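Local structure of teichoic acid biosynthesis protein F (Staphylococcus epidermidis, 3L7I) at residues K557-L562 with N589-S594; Y481-N486 with L505-P510; K563-N568 with E669-A674; Y373-K378 with A706-G711. The protein takes part in teichoic acid biosynthesis and has a GT-B-type fold, with two Rossmann-like domains each built on a parallel beta-sheet. All coordinates share one frame; numbering follows the deposited sequence.

Interaction 1. Residues K557-L562 with N589-S594; sequences KYLFEL and NALDLS
Leu562 and Leu591 meet methyl to methyl, CD2 of Leu562 lying 4.0 Å from CD2 of Leu591, and their side chains cross at about a right angle. One methyl of Leu591 thus serves two partners, because CD1 of Leu559 also approaches its CD2, at 4.3 Å. Elsewhere in the cluster, CG of Leu559 rests 4.0 Å from CB of Ala590. Leu559 carries CG between its backbone N and carbonyl carbon (chi1 60°), which lays the branch point itself, rather than a methyl tip, against the alanine. The two segments are loops of the domain built on the six-stranded parallel sheet: residues 557-562 lead from strand 539-543 towards helix 566-573. Residues 589-594 lie in the connection from helix 585-588 to the edge strand 600-602. Leu562 and Leu591 also both pack on Leu581 of strand 577-581, which ties the leucine pair to the sheet. No hydrogen bond links the loops. Away from the leucines the packing thins: the carbonyl O of Lys557 comes no nearer than 4.4 Å to CB of Ala590, and the exposed lysine side chain departs from the other loop.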
loop_
_atom_site.group_PDB
_atom_site.type_symbol
_atom_site.label_atom_id
_atom_site.label_comp_id
_atom_site.label_asym_id
_atom_site.label_seq_id
_atom_site.Cartn_x
_atom_site.Cartn_y
_atom_site.Cartn_z
ATOM N N LYS A 557 -16.628 44.809 -16.573
ATOM C CA LYS A 557 -17.588 45.671 -15.865
ATOM C C LYS A 557 -18.378 46.621 -16.788
ATOM O O LYS A 557 -19.611 46.618 -16.772
ATOM C CB LYS A 557 -16.908 46.445 -14.719
ATOM C CG LYS A 557 -16.786 45.670 -13.401
ATOM C CD LYS A 557 -18.138 45.504 -12.706
ATOM C CE LYS A 557 -18.056 44.540 -11.524
ATOM N NZ LYS A 557 -19.388 44.301 -10.887
ATOM N N TYR A 558 -17.677 47.428 -17.582
ATOM C CA TYR A 558 -18.347 48.279 -18.569
ATOM C C TYR A 558 -17.759 48.119 -19.974
ATOM O O TYR A 558 -16.557 48.301 -20.174
ATOM C CB TYR A 558 -18.358 49.750 -18.126
ATOM C CG TYR A 558 -17.008 50.318 -17.736
ATOM C CD1 TYR A 558 -16.394 49.959 -16.539
ATOM C CD2 TYR A 558 -16.359 51.239 -18.554
ATOM C CE1 TYR A 558 -15.162 50.487 -16.177
ATOM C CE2 TYR A 558 -15.128 51.773 -18.200
ATOM C CZ TYR A 558 -14.534 51.394 -17.012
ATOM O OH TYR A 558 -13.311 51.926 -16.661
ATOM N N LEU A 559 -18.614 47.767 -20.937
ATOM C CA LEU A 559 -18.173 47.534 -22.317
ATOM C C LEU A 559 -18.375 48.751 -23.206
ATOM O O LEU A 559 -19.216 49.600 -22.908
ATOM C CB LEU A 559 -18.875 46.316 -22.942
ATOM C CG LEU A 559 -20.398 46.198 -23.112
ATOM C CD1 LEU A 559 -21.089 47.508 -23.477
ATOM C CD2 LEU A 559 -20.696 45.132 -24.161
ATOM N N PHE A 560 -17.601 48.836 -24.288
ATOM C CA PHE A 560 -17.857 49.861 -25.292
ATOM C C PHE A 560 -19.049 49.410 -26.107
ATOM O O PHE A 560 -19.178 48.232 -26.449
ATOM C CB PHE A 560 -16.648 50.157 -26.195
ATOM C CG PHE A 560 -16.723 51.511 -26.876
ATOM C CD1 PHE A 560 -16.125 52.632 -26.307
ATOM C CD2 PHE A 560 -17.414 51.668 -28.068
ATOM C CE1 PHE A 560 -16.204 53.878 -26.923
ATOM C CE2 PHE A 560 -17.496 52.913 -28.686
ATOM C CZ PHE A 560 -16.890 54.018 -28.110
ATOM N N GLU A 561 -19.931 50.357 -26.391
ATOM C CA GLU A 561 -21.191 50.053 -27.029
ATOM C C GLU A 561 -21.028 49.326 -28.348
ATOM O O GLU A 561 -20.006 49.436 -29.026
ATOM C CB GLU A 561 -21.990 51.328 -27.230
ATOM C CG GLU A 561 -21.144 52.547 -27.433
ATOM C CD GLU A 561 -21.902 53.783 -27.048
ATOM O OE1 GLU A 561 -23.067 53.627 -26.618
ATOM O OE2 GLU A 561 -21.347 54.896 -27.163
ATOM N N LEU A 562 -22.070 48.589 -28.699
ATOM C CA LEU A 562 -22.054 47.725 -29.863
ATOM C C LEU A 562 -21.660 48.513 -31.093
ATOM O O LEU A 562 -22.161 49.594 -31.308
ATOM C CB LEU A 562 -23.432 47.070 -30.053
ATOM C CG LEU A 562 -24.030 46.426 -28.803
ATOM C CD1 LEU A 562 -25.245 45.590 -29.167
ATOM C CD2 LEU A 562 -22.986 45.580 -28.113
ATOM N N ASN A 589 -24.625 40.484 -19.883
ATOM C CA ASN A 589 -24.744 41.152 -18.595
ATOM C C ASN A 589 -23.759 42.301 -18.367
ATOM O O ASN A 589 -23.425 42.621 -17.237
ATOM C CB ASN A 589 -24.843 40.170 -17.399
ATOM C CG ASN A 589 -23.734 39.133 -17.366
ATOM O OD1 ASN A 589 -23.205 38.745 -18.398
ATOM N ND2 ASN A 589 -23.397 38.660 -16.169
ATOM N N ALA A 590 -23.330 42.934 -19.455
ATOM C CA ALA A 590 -22.528 44.154 -19.388
ATOM C C ALA A 590 -23.203 45.269 -20.180
ATOM O O ALA A 590 -23.016 46.448 -19.896
ATOM C CB ALA A 590 -21.131 43.906 -19.923
ATOM N N LEU A 591 -23.971 44.873 -21.189
ATOM C CA LEU A 591 -24.818 45.771 -21.965
ATOM C C LEU A 591 -25.849 46.497 -21.117
ATOM O O LEU A 591 -26.744 45.856 -20.574
ATOM C CB LEU A 591 -25.624 44.940 -22.958
ATOM C CG LEU A 591 -25.374 45.048 -24.453
ATOM C CD1 LEU A 591 -26.583 44.478 -25.208
ATOM C CD2 LEU A 591 -25.106 46.507 -24.809
ATOM N N ASP A 592 -25.767 47.823 -21.030
ATOM C CA ASP A 592 -26.868 48.583 -20.453
ATOM C C ASP A 592 -27.804 49.051 -21.550
ATOM O O ASP A 592 -27.421 49.868 -22.376
ATOM C CB ASP A 592 -26.363 49.792 -19.678
ATOM C CG ASP A 592 -27.496 50.559 -18.993
ATOM O OD1 ASP A 592 -28.512 49.920 -18.613
ATOM O OD2 ASP A 592 -27.363 51.799 -18.831
ATOM N N LEU A 593 -29.035 48.540 -21.553
ATOM C CA LEU A 593 -30.006 48.885 -22.598
ATOM C C LEU A 593 -31.031 49.959 -22.183
ATOM O O LEU A 593 -32.080 50.081 -22.807
ATOM C CB LEU A 593 -30.740 47.635 -23.113
ATOM C CG LEU A 593 -29.929 46.659 -23.945
ATOM C CD1 LEU A 593 -30.811 45.696 -24.699
ATOM C CD2 LEU A 593 -29.044 47.426 -24.901
ATOM N N SER A 594 -30.735 50.732 -21.144
ATOM C CA SER A 594 -31.605 51.837 -20.761
ATOM C C SER A 594 -31.632 52.888 -21.858
ATOM O O SER A 594 -30.590 53.300 -22.349
ATOM C CB SER A 594 -31.090 52.473 -19.490
ATOM O OG SER A 594 -30.347 51.519 -18.756
#

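Interaction 2. Residues Y481-N486 with L505-P510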
loop_
_atom_site.group_PDB
_atom_site.type_symbol
_atom_site.label_atom_id
_atom_site.label_comp_id
_atom_site.label_asym_id
_atom_site.label_seq_id
_atom_site.Cartn_x
_atom_site.Cartn_y
_atom_site.Cartn_z
ATOM N N TYR A 481 -23.097 6.856 -33.983
ATOM C CA TYR A 481 -23.841 7.619 -34.982
ATOM C C TYR A 481 -23.471 9.099 -34.881
ATOM O O TYR A 481 -23.272 9.616 -33.787
ATOM C CB TYR A 481 -25.336 7.439 -34.770
ATOM C CG TYR A 481 -25.838 6.054 -35.130
ATOM C CD1 TYR A 481 -25.648 5.527 -36.411
ATOM C CD2 TYR A 481 -26.517 5.272 -34.202
ATOM C CE1 TYR A 481 -26.122 4.263 -36.746
ATOM C CE2 TYR A 481 -26.985 4.018 -34.531
ATOM C CZ TYR A 481 -26.788 3.517 -35.801
ATOM O OH TYR A 481 -27.261 2.261 -36.109
ATOM N N LEU A 482 -23.353 9.762 -36.029
ATOM C CA LEU A 482 -23.103 11.190 -36.112
ATOM C C LEU A 482 -24.084 11.824 -37.097
ATOM O O LEU A 482 -24.218 11.378 -38.247
ATOM C CB LEU A 482 -21.682 11.453 -36.579
ATOM C CG LEU A 482 -21.393 12.922 -36.824
ATOM C CD1 LEU A 482 -21.802 13.709 -35.614
ATOM C CD2 LEU A 482 -19.944 13.108 -37.099
ATOM N N ILE A 483 -24.773 12.873 -36.656
ATOM C CA ILE A 483 -25.781 13.506 -37.499
ATOM C C ILE A 483 -25.145 14.486 -38.472
ATOM O O ILE A 483 -24.187 15.190 -38.121
ATOM C CB ILE A 483 -26.828 14.210 -36.658
ATOM C CG1 ILE A 483 -27.659 13.177 -35.895
ATOM C CG2 ILE A 483 -27.731 15.057 -37.524
ATOM C CD1 ILE A 483 -28.953 13.722 -35.344
ATOM N N SER A 484 -25.660 14.533 -39.697
ATOM C CA SER A 484 -25.184 15.526 -40.656
ATOM C C SER A 484 -26.321 16.335 -41.273
ATOM O O SER A 484 -27.368 15.775 -41.638
ATOM C CB SER A 484 -24.358 14.871 -41.762
ATOM O OG SER A 484 -23.736 15.847 -42.581
ATOM N N PRO A 485 -26.118 17.659 -41.389
ATOM C CA PRO A 485 -27.064 18.630 -41.953
ATOM C C PRO A 485 -27.017 18.711 -43.487
ATOM O O PRO A 485 -28.021 19.091 -44.102
ATOM C CB PRO A 485 -26.601 19.968 -41.359
ATOM C CG PRO A 485 -25.594 19.642 -40.343
ATOM C CD PRO A 485 -24.993 18.329 -40.732
ATOM N N ASN A 486 -25.879 18.364 -44.088
ATOM C CA ASN A 486 -25.673 18.515 -45.533
ATOM C C ASN A 486 -24.423 17.782 -46.028
ATOM O O ASN A 486 -23.578 17.389 -45.234
ATOM C CB ASN A 486 -25.601 20.001 -45.912
ATOM C CG ASN A 486 -24.993 20.851 -44.809
ATOM O OD1 ASN A 486 -23.781 20.832 -44.578
ATOM N ND2 ASN A 486 -25.839 21.594 -44.111
ATOM N N LEU A 505 -25.414 10.032 -40.328
ATOM C CA LEU A 505 -26.809 10.069 -40.765
ATOM C C LEU A 505 -27.121 11.455 -41.311
ATOM O O LEU A 505 -27.299 12.406 -40.537
ATOM C CB LEU A 505 -27.743 9.777 -39.603
ATOM C CG LEU A 505 -27.458 8.560 -38.741
ATOM C CD1 LEU A 505 -28.488 8.457 -37.638
ATOM C CD2 LEU A 505 -27.491 7.348 -39.621
ATOM N N GLU A 506 -27.164 11.587 -42.633
ATOM C CA GLU A 506 -27.467 12.871 -43.251
ATOM C C GLU A 506 -28.944 13.089 -43.202
ATOM O O GLU A 506 -29.644 12.712 -44.122
ATOM C CB GLU A 506 -27.063 12.855 -44.708
ATOM C CG GLU A 506 -25.849 13.674 -45.025
ATOM C CD GLU A 506 -25.857 14.150 -46.463
ATOM O OE1 GLU A 506 -26.941 14.142 -47.108
ATOM O OE2 GLU A 506 -24.772 14.522 -46.947
ATOM N N ILE A 507 -29.440 13.697 -42.140
ATOM C CA ILE A 507 -30.885 13.786 -41.988
ATOM C C ILE A 507 -31.350 15.160 -41.558
ATOM O O ILE A 507 -32.530 15.454 -41.650
ATOM C CB ILE A 507 -31.400 12.759 -40.977
ATOM C CG1 ILE A 507 -30.666 12.925 -39.633
ATOM C CG2 ILE A 507 -31.257 11.344 -41.528
ATOM C CD1 ILE A 507 -31.240 12.059 -38.526
ATOM N N GLY A 508 -30.416 15.992 -41.088
ATOM C CA GLY A 508 -30.725 17.347 -40.656
ATOM C C GLY A 508 -30.843 17.392 -39.151
ATOM O O GLY A 508 -30.938 16.359 -38.498
ATOM N N TYR A 509 -30.828 18.591 -38.587
ATOM C CA TYR A 509 -30.833 18.751 -37.132
ATOM C C TYR A 509 -32.228 18.647 -36.522
ATOM O O TYR A 509 -33.177 19.300 -36.968
ATOM C CB TYR A 509 -30.170 20.067 -36.738
ATOM C CG TYR A 509 -28.683 20.019 -36.866
ATOM C CD1 TYR A 509 -27.969 19.018 -36.234
ATOM C CD2 TYR A 509 -27.985 20.962 -37.609
ATOM C CE1 TYR A 509 -26.607 18.938 -36.330
ATOM C CE2 TYR A 509 -26.603 20.893 -37.714
ATOM C CZ TYR A 509 -25.920 19.868 -37.067
ATOM O OH TYR A 509 -24.548 19.731 -37.131
ATOM N N PRO A 510 -32.361 17.799 -35.502
ATOM C CA PRO A 510 -33.656 17.723 -34.829
ATOM C C PRO A 510 -34.094 19.102 -34.346
ATOM O O PRO A 510 -35.290 19.412 -34.359
ATOM C CB PRO A 510 -33.361 16.791 -33.649
ATOM C CG PRO A 510 -32.338 15.864 -34.197
ATOM C CD PRO A 510 -31.447 16.733 -35.068
#
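Strands 481-484 and 504-506, paired through Ile483 with Leu505 and Ser484 with Glu506, are the two strands of a beta-alpha-beta unit whose helix is 487-496, at one edge of the seven-stranded parallel sheet. The bonds have the staggered pattern of parallel pairing: Leu505 N donates to Leu482 O at 2.8 Å, and Ser484 N donates to Leu505 O, also at 2.8 Å. At the last bridged residue, Glu506, the second strand bends through an inverse gamma turn. There Ser484 O receives Gly508 N at 3.1 Å and, weakly, Ile507 N. Gly508, with a positive phi of 100°, adopts backbone angles that suit glycine.

On the face carrying Ile483 and Leu505 the contact is apolar. CG1 of Ile483 sits beside its backbone N (chi1 -68°), and the extended chain brings CD1 tip to tip with Pro510 CD at 3.9 Å. Ile483 CG2 comes within 3.6 Å of Gly508 O, while Leu505 CD2 touches Tyr481 CD1 at 4.1 Å. Ile710 of helix 706-721 covers Ile483.

On the Ser484 and Glu506 face, Ser484 CB packs on Glu506 CG at 3.8 Å, and the polar ends turn to the helix: Ser484 OG to Thr490, Glu506 OE2 to Arg487 in a salt bridge and to Thr490. Asn486 caps the helix through Ser489 N. The helix start and Arg487 would probably stabilise the negative charge of Glu506, so on that face polar bonds as well as charge link the strand to the helix.

Interaction 3. Residues K563-N568 with E669-A674; sequences KIDLDN and EPYGLA
Tyr671 OH donates a 2.7 Å hydrogen bond to Asp565 OD1, which accepts through its anti lone pair, facing away from OD2. The carboxylate stands nearly upright to the ring, their planes 80° apart, and OD1 lies at the ring edge. Asn568 approaches the same edge: its ND2 lies near the ring plane and not over the pi face, 3.3 Å from Tyr671 CD1, and the amide plane is turned 75° from the ring. ND2 also rests 3.6 Å from Ala674 CB. Beside this polar edge, Pro670 CB closes on Ile564 O at 3.3 Å, and Pro670 CG lies over the rim of one face of the tyrosine ring.

Both residues that meet the tyrosine edge are set by one helix start. Asp565 is the N-cap of helix 566-573, and its OD2 accepts a weak bond from Asn568 N at 3.3 Å. CG of Asp565 and of Asn568 is anti to the backbone N (chi1 -154° for Asp565), which carries both groups across towards Tyr671. The helix start probably favours the negative charge on Asp565.

Further out, Ile564 and Leu673 both pack on Phe640 of strand 637-640 and Ile620 of strand 618-621, while Pro670 also meets Phe640. The starts of helices 566-573 and 670-677 therefore lie next to each other against the same part of the six-stranded parallel sheet.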
loop_
_atom_site.group_PDB
_atom_site.type_symbol
_atom_site.label_atom_id
_atom_site.label_comp_id
_atom_site.label_asym_id
_atom_site.label_seq_id
_atom_site.Cartn_x
_atom_site.Cartn_y
_atom_site.Cartn_z
ATOM N N LYS A 563 -20.763 47.972 -31.901
ATOM C CA LYS A 563 -20.358 48.664 -33.110
ATOM C C LYS A 563 -21.560 48.856 -34.030
ATOM O O LYS A 563 -21.548 49.703 -34.911
ATOM C CB LYS A 563 -19.247 47.894 -33.826
ATOM C CG LYS A 563 -18.036 47.563 -32.940
ATOM C CD LYS A 563 -16.876 48.532 -33.165
ATOM C CE LYS A 563 -15.812 48.399 -32.060
ATOM N NZ LYS A 563 -16.295 48.837 -30.704
ATOM N N ILE A 564 -22.616 48.081 -33.833
ATOM C CA ILE A 564 -23.775 48.221 -34.729
ATOM C C ILE A 564 -24.511 49.582 -34.614
ATOM O O ILE A 564 -25.229 49.976 -35.533
ATOM C CB ILE A 564 -24.764 47.006 -34.625
ATOM C CG1 ILE A 564 -25.467 46.757 -35.960
ATOM C CG2 ILE A 564 -25.761 47.180 -33.472
ATOM C CD1 ILE A 564 -26.286 45.480 -35.982
ATOM N N ASP A 565 -24.315 50.282 -33.493
ATOM C CA ASP A 565 -24.923 51.602 -33.227
ATOM C C ASP A 565 -26.449 51.605 -32.906
ATOM O O ASP A 565 -27.259 51.985 -33.754
ATOM C CB ASP A 565 -24.619 52.582 -34.370
ATOM C CG ASP A 565 -24.639 54.035 -33.911
ATOM O OD1 ASP A 565 -24.040 54.897 -34.602
ATOM O OD2 ASP A 565 -25.243 54.306 -32.841
ATOM N N LEU A 566 -26.837 51.198 -31.693
ATOM C CA LEU A 566 -28.249 51.206 -31.301
ATOM C C LEU A 566 -28.955 52.556 -31.515
ATOM O O LEU A 566 -30.062 52.607 -32.051
ATOM C CB LEU A 566 -28.426 50.736 -29.858
ATOM C CG LEU A 566 -28.032 49.274 -29.691
ATOM C CD1 LEU A 566 -28.194 48.880 -28.239
ATOM C CD2 LEU A 566 -28.830 48.345 -30.627
ATOM N N ASP A 567 -28.324 53.645 -31.100
ATOM C CA ASP A 567 -28.874 54.963 -31.367
ATOM C C ASP A 567 -29.279 55.165 -32.813
ATOM O O ASP A 567 -30.396 55.612 -33.089
ATOM C CB ASP A 567 -27.895 56.053 -30.973
ATOM C CG ASP A 567 -28.204 56.624 -29.625
ATOM O OD1 ASP A 567 -29.427 56.738 -29.297
ATOM O OD2 ASP A 567 -27.233 56.956 -28.897
ATOM N N ASN A 568 -28.371 54.861 -33.738
ATOM C CA ASN A 568 -28.682 55.075 -35.140
ATOM C C ASN A 568 -29.863 54.200 -35.483
ATOM O O ASN A 568 -30.864 54.674 -36.041
ATOM C CB ASN A 568 -27.511 54.742 -36.061
ATOM C CG ASN A 568 -27.720 55.271 -37.464
ATOM O OD1 ASN A 568 -27.930 56.467 -37.645
ATOM N ND2 ASN A 568 -27.682 54.386 -38.461
ATOM N N GLU A 669 -19.453 48.812 -42.388
ATOM C CA GLU A 669 -19.992 49.881 -41.552
ATOM C C GLU A 669 -21.475 49.607 -41.266
ATOM O O GLU A 669 -22.193 49.064 -42.101
ATOM C CB GLU A 669 -19.781 51.263 -42.209
ATOM C CG GLU A 669 -21.061 51.997 -42.667
ATOM C CD GLU A 669 -21.401 51.776 -44.140
ATOM O OE1 GLU A 669 -21.129 50.676 -44.666
ATOM O OE2 GLU A 669 -21.945 52.706 -44.778
ATOM N N PRO A 670 -21.942 49.975 -40.073
ATOM C CA PRO A 670 -23.345 49.788 -39.687
ATOM C C PRO A 670 -24.337 50.624 -40.496
ATOM O O PRO A 670 -25.481 50.219 -40.626
ATOM C CB PRO A 670 -23.356 50.308 -38.256
ATOM C CG PRO A 670 -22.225 51.320 -38.236
ATOM C CD PRO A 670 -21.166 50.589 -38.983
ATOM N N TYR A 671 -23.917 51.770 -41.023
ATOM C CA TYR A 671 -24.866 52.770 -41.538
ATOM C C TYR A 671 -25.548 52.446 -42.852
ATOM O O TYR A 671 -26.667 52.900 -43.085
ATOM C CB TYR A 671 -24.214 54.146 -41.572
ATOM C CG TYR A 671 -23.632 54.413 -40.224
ATOM C CD1 TYR A 671 -24.463 54.673 -39.145
ATOM C CD2 TYR A 671 -22.272 54.311 -39.998
ATOM C CE1 TYR A 671 -23.959 54.880 -37.891
ATOM C CE2 TYR A 671 -21.755 54.521 -38.742
ATOM C CZ TYR A 671 -22.605 54.804 -37.691
ATOM O OH TYR A 671 -22.114 55.009 -36.429
ATOM N N GLY A 672 -24.886 51.663 -43.701
ATOM C CA GLY A 672 -25.487 51.234 -44.952
ATOM C C GLY A 672 -26.454 50.105 -44.661
ATOM O O GLY A 672 -27.496 49.959 -45.308
ATOM N N LEU A 673 -26.093 49.301 -43.665
ATOM C CA LEU A 673 -26.937 48.229 -43.167
ATOM C C LEU A 673 -28.274 48.810 -42.699
ATOM O O LEU A 673 -29.341 48.318 -43.076
ATOM C CB LEU A 673 -26.224 47.527 -42.005
ATOM C CG LEU A 673 -26.296 46.005 -41.929
ATOM C CD1 LEU A 673 -25.795 45.529 -40.569
ATOM C CD2 LEU A 673 -27.715 45.540 -42.175
ATOM N N ALA A 674 -28.202 49.871 -41.889
ATOM C CA ALA A 674 -29.394 50.559 -41.384
ATOM C C ALA A 674 -30.316 50.972 -42.526
ATOM O O ALA A 674 -31.492 50.643 -42.535
ATOM C CB ALA A 674 -29.011 51.769 -40.542
#

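Interaction 4. Residues Y373-K378 with A706-G711; sequences YEYMQK and ASQYIG
Tyr375 lays one face of its ring on the backbone of Gln708: CA of Gln708 stands 3.7 Å from the centroid of the Tyr375 ring and only 13° off the ring normal, a CH-pi contact over the centre. The same face also meets the carbonyl O of Ser707, 3.7 Å from Tyr375 CD2. Tyr375 has CG anti to its backbone N, which carries the ring out so that it lies across the partner helix. The side chain of Gln708, extended beyond CG, runs past the phenol end of the ring, CG lying 3.7 Å from Tyr375 OH, and its amide is turned only 19° from the ring plane. That hydroxyl is fixed by a hydrogen bond to Asp712 OD1. Helix 367-379 belongs to the domain of the seven-stranded sheet, to which the C-terminal helix 706-721 returns, as is usual in GT-B proteins; the segment axes approach to 8.7 Å at a signed crossing angle of -65°. Gly711 offers a bare CA where the helices come together, and Met376 CG packs on it at 3.6 Å. At the start of the later helix, Ser707 CB touches Tyr375 CB at 3.9 Å while its OG bonds to Asp513 OD2.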
loop_
_atom_site.group_PDB
_atom_site.type_symbol
_atom_site.label_atom_id
_atom_site.label_comp_id
_atom_site.label_asym_id
_atom_site.label_seq_id
_atom_site.Cartn_x
_atom_site.Cartn_y
_atom_site.Cartn_z
ATOM N N TYR A 373 -35.717 14.033 -27.485
ATOM C CA TYR A 373 -36.420 13.659 -26.253
ATOM C C TYR A 373 -37.915 13.952 -26.293
ATOM O O TYR A 373 -38.728 13.095 -25.938
ATOM C CB TYR A 373 -35.806 14.343 -25.033
ATOM C CG TYR A 373 -36.626 14.214 -23.771
ATOM C CD1 TYR A 373 -36.763 12.992 -23.131
ATOM C CD2 TYR A 373 -37.256 15.322 -23.214
ATOM C CE1 TYR A 373 -37.507 12.866 -21.966
ATOM C CE2 TYR A 373 -38.002 15.214 -22.047
ATOM C CZ TYR A 373 -38.120 13.982 -21.426
ATOM O OH TYR A 373 -38.852 13.869 -20.269
ATOM N N GLU A 374 -38.291 15.149 -26.723
ATOM C CA GLU A 374 -39.713 15.472 -26.766
ATOM C C GLU A 374 -40.479 14.561 -27.743
ATOM O O GLU A 374 -41.669 14.259 -27.537
ATOM C CB GLU A 374 -39.927 16.963 -27.045
ATOM C CG GLU A 374 -39.256 17.833 -25.985
ATOM C CD GLU A 374 -39.708 19.286 -25.988
ATOM O OE1 GLU A 374 -40.321 19.703 -26.999
ATOM O OE2 GLU A 374 -39.440 20.003 -24.984
ATOM N N TYR A 375 -39.800 14.108 -28.793
ATOM C CA TYR A 375 -40.447 13.226 -29.743
ATOM C C TYR A 375 -40.639 11.882 -29.098
ATOM O O TYR A 375 -41.690 11.277 -29.224
ATOM C CB TYR A 375 -39.624 13.060 -31.013
ATOM C CG TYR A 375 -40.128 11.929 -31.884
ATOM C CD1 TYR A 375 -41.073 12.157 -32.887
ATOM C CD2 TYR A 375 -39.676 10.630 -31.689
ATOM C CE1 TYR A 375 -41.541 11.123 -33.677
ATOM C CE2 TYR A 375 -40.132 9.594 -32.468
ATOM C CZ TYR A 375 -41.064 9.843 -33.459
ATOM O OH TYR A 375 -41.504 8.793 -34.224
ATOM N N MET A 376 -39.622 11.402 -28.402
ATOM C CA MET A 376 -39.733 10.090 -27.773
ATOM C C MET A 376 -40.743 10.057 -26.623
ATOM O O MET A 376 -41.420 9.062 -26.425
ATOM C CB MET A 376 -38.364 9.578 -27.334
ATOM C CG MET A 376 -37.517 9.191 -28.509
ATOM S SD MET A 376 -36.021 8.363 -28.017
ATOM C CE MET A 376 -36.601 6.707 -27.625
ATOM N N GLN A 377 -40.842 11.144 -25.872
ATOM C CA GLN A 377 -41.869 11.270 -24.857
ATOM C C GLN A 377 -43.276 11.000 -25.422
ATOM O O GLN A 377 -44.088 10.301 -24.808
ATOM C CB GLN A 377 -41.816 12.667 -24.252
ATOM C CG GLN A 377 -40.766 12.807 -23.187
ATOM C CD GLN A 377 -41.067 11.945 -21.984
ATOM O OE1 GLN A 377 -41.994 12.237 -21.220
ATOM N NE2 GLN A 377 -40.285 10.880 -21.799
ATOM N N LYS A 378 -43.568 11.559 -26.591
ATOM C CA LYS A 378 -44.882 11.394 -27.197
ATOM C C LYS A 378 -45.149 9.942 -27.636
ATOM O O LYS A 378 -46.226 9.403 -27.382
ATOM C CB LYS A 378 -45.029 12.358 -28.376
ATOM C CG LYS A 378 -46.420 12.444 -28.989
ATOM C CD LYS A 378 -46.461 13.533 -30.066
ATOM C CE LYS A 378 -47.777 13.543 -30.848
ATOM N NZ LYS A 378 -47.788 14.619 -31.880
ATOM N N ALA A 706 -36.249 15.013 -38.363
ATOM C CA ALA A 706 -35.010 14.546 -37.750
ATOM C C ALA A 706 -35.222 13.831 -36.402
ATOM O O ALA A 706 -34.713 12.733 -36.186
ATOM C CB ALA A 706 -34.022 15.706 -37.608
ATOM N N SER A 707 -35.963 14.455 -35.494
ATOM C CA SER A 707 -36.183 13.863 -34.184
ATOM C C SER A 707 -36.890 12.519 -34.325
ATOM O O SER A 707 -36.624 11.577 -33.571
ATOM C CB SER A 707 -36.987 14.800 -33.300
ATOM O OG SER A 707 -36.572 16.137 -33.528
ATOM N N GLN A 708 -37.788 12.429 -35.299
ATOM C CA GLN A 708 -38.430 11.170 -35.615
ATOM C C GLN A 708 -37.412 10.103 -36.014
ATOM O O GLN A 708 -37.413 9.005 -35.463
ATOM C CB GLN A 708 -39.416 11.379 -36.739
ATOM C CG GLN A 708 -39.972 10.110 -37.292
ATOM C CD GLN A 708 -41.229 10.372 -38.081
ATOM O OE1 GLN A 708 -41.666 9.541 -38.882
ATOM N NE2 GLN A 708 -41.823 11.543 -37.861
ATOM N N TYR A 709 -36.537 10.427 -36.964
ATOM C CA TYR A 709 -35.483 9.499 -37.368
ATOM C C TYR A 709 -34.650 8.984 -36.181
ATOM O O TYR A 709 -34.505 7.765 -36.015
ATOM C CB TYR A 709 -34.561 10.088 -38.443
ATOM C CG TYR A 709 -33.770 9.015 -39.155
ATOM C CD1 TYR A 709 -34.277 8.382 -40.284
ATOM C CD2 TYR A 709 -32.529 8.613 -38.681
ATOM C CE1 TYR A 709 -33.560 7.395 -40.931
ATOM C CE2 TYR A 709 -31.803 7.617 -39.324
ATOM C CZ TYR A 709 -32.319 7.007 -40.448
ATOM O OH TYR A 709 -31.593 6.005 -41.077
ATOM N N ILE A 710 -34.108 9.888 -35.359
ATOM C CA ILE A 710 -33.379 9.439 -34.179
ATOM C C ILE A 710 -34.268 8.658 -33.201
ATOM O O ILE A 710 -33.938 7.535 -32.829
ATOM C CB ILE A 710 -32.642 10.575 -33.450
ATOM C CG1 ILE A 710 -31.622 11.204 -34.389
ATOM C CG2 ILE A 710 -31.922 10.024 -32.227
ATOM C CD1 ILE A 710 -30.626 10.192 -34.929
ATOM N N GLY A 711 -35.393 9.233 -32.791
ATOM C CA GLY A 711 -36.272 8.542 -31.867
ATOM C C GLY A 711 -36.655 7.132 -32.322
ATOM O O GLY A 711 -36.712 6.203 -31.513
#

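How the interactions relate
Interactions 2 and 4 are buried and belong to the seven-stranded-sheet domain. They meet directly: Pro510 and Gly508 pack on Ala706 and Ser707, so helix 706-721 lies against both the loop after strand 504-506 and helix 367-379. Interactions 1 and 3 belong to the six-stranded-sheet domain, with centres about 16 Å apart, and join where Leu593 packs on Leu566; segments 557-562 and 563-568 follow one another in the chain. The chemistry follows the setting: interaction 1 is a surface contact of loop leucines and an alanine without hydrogen bonds between them, interaction 3 a partly buried tyrosine-carboxylate link at helix starts, interaction 2 backbone strand pairing, and interaction 4 helix packing through a ring face.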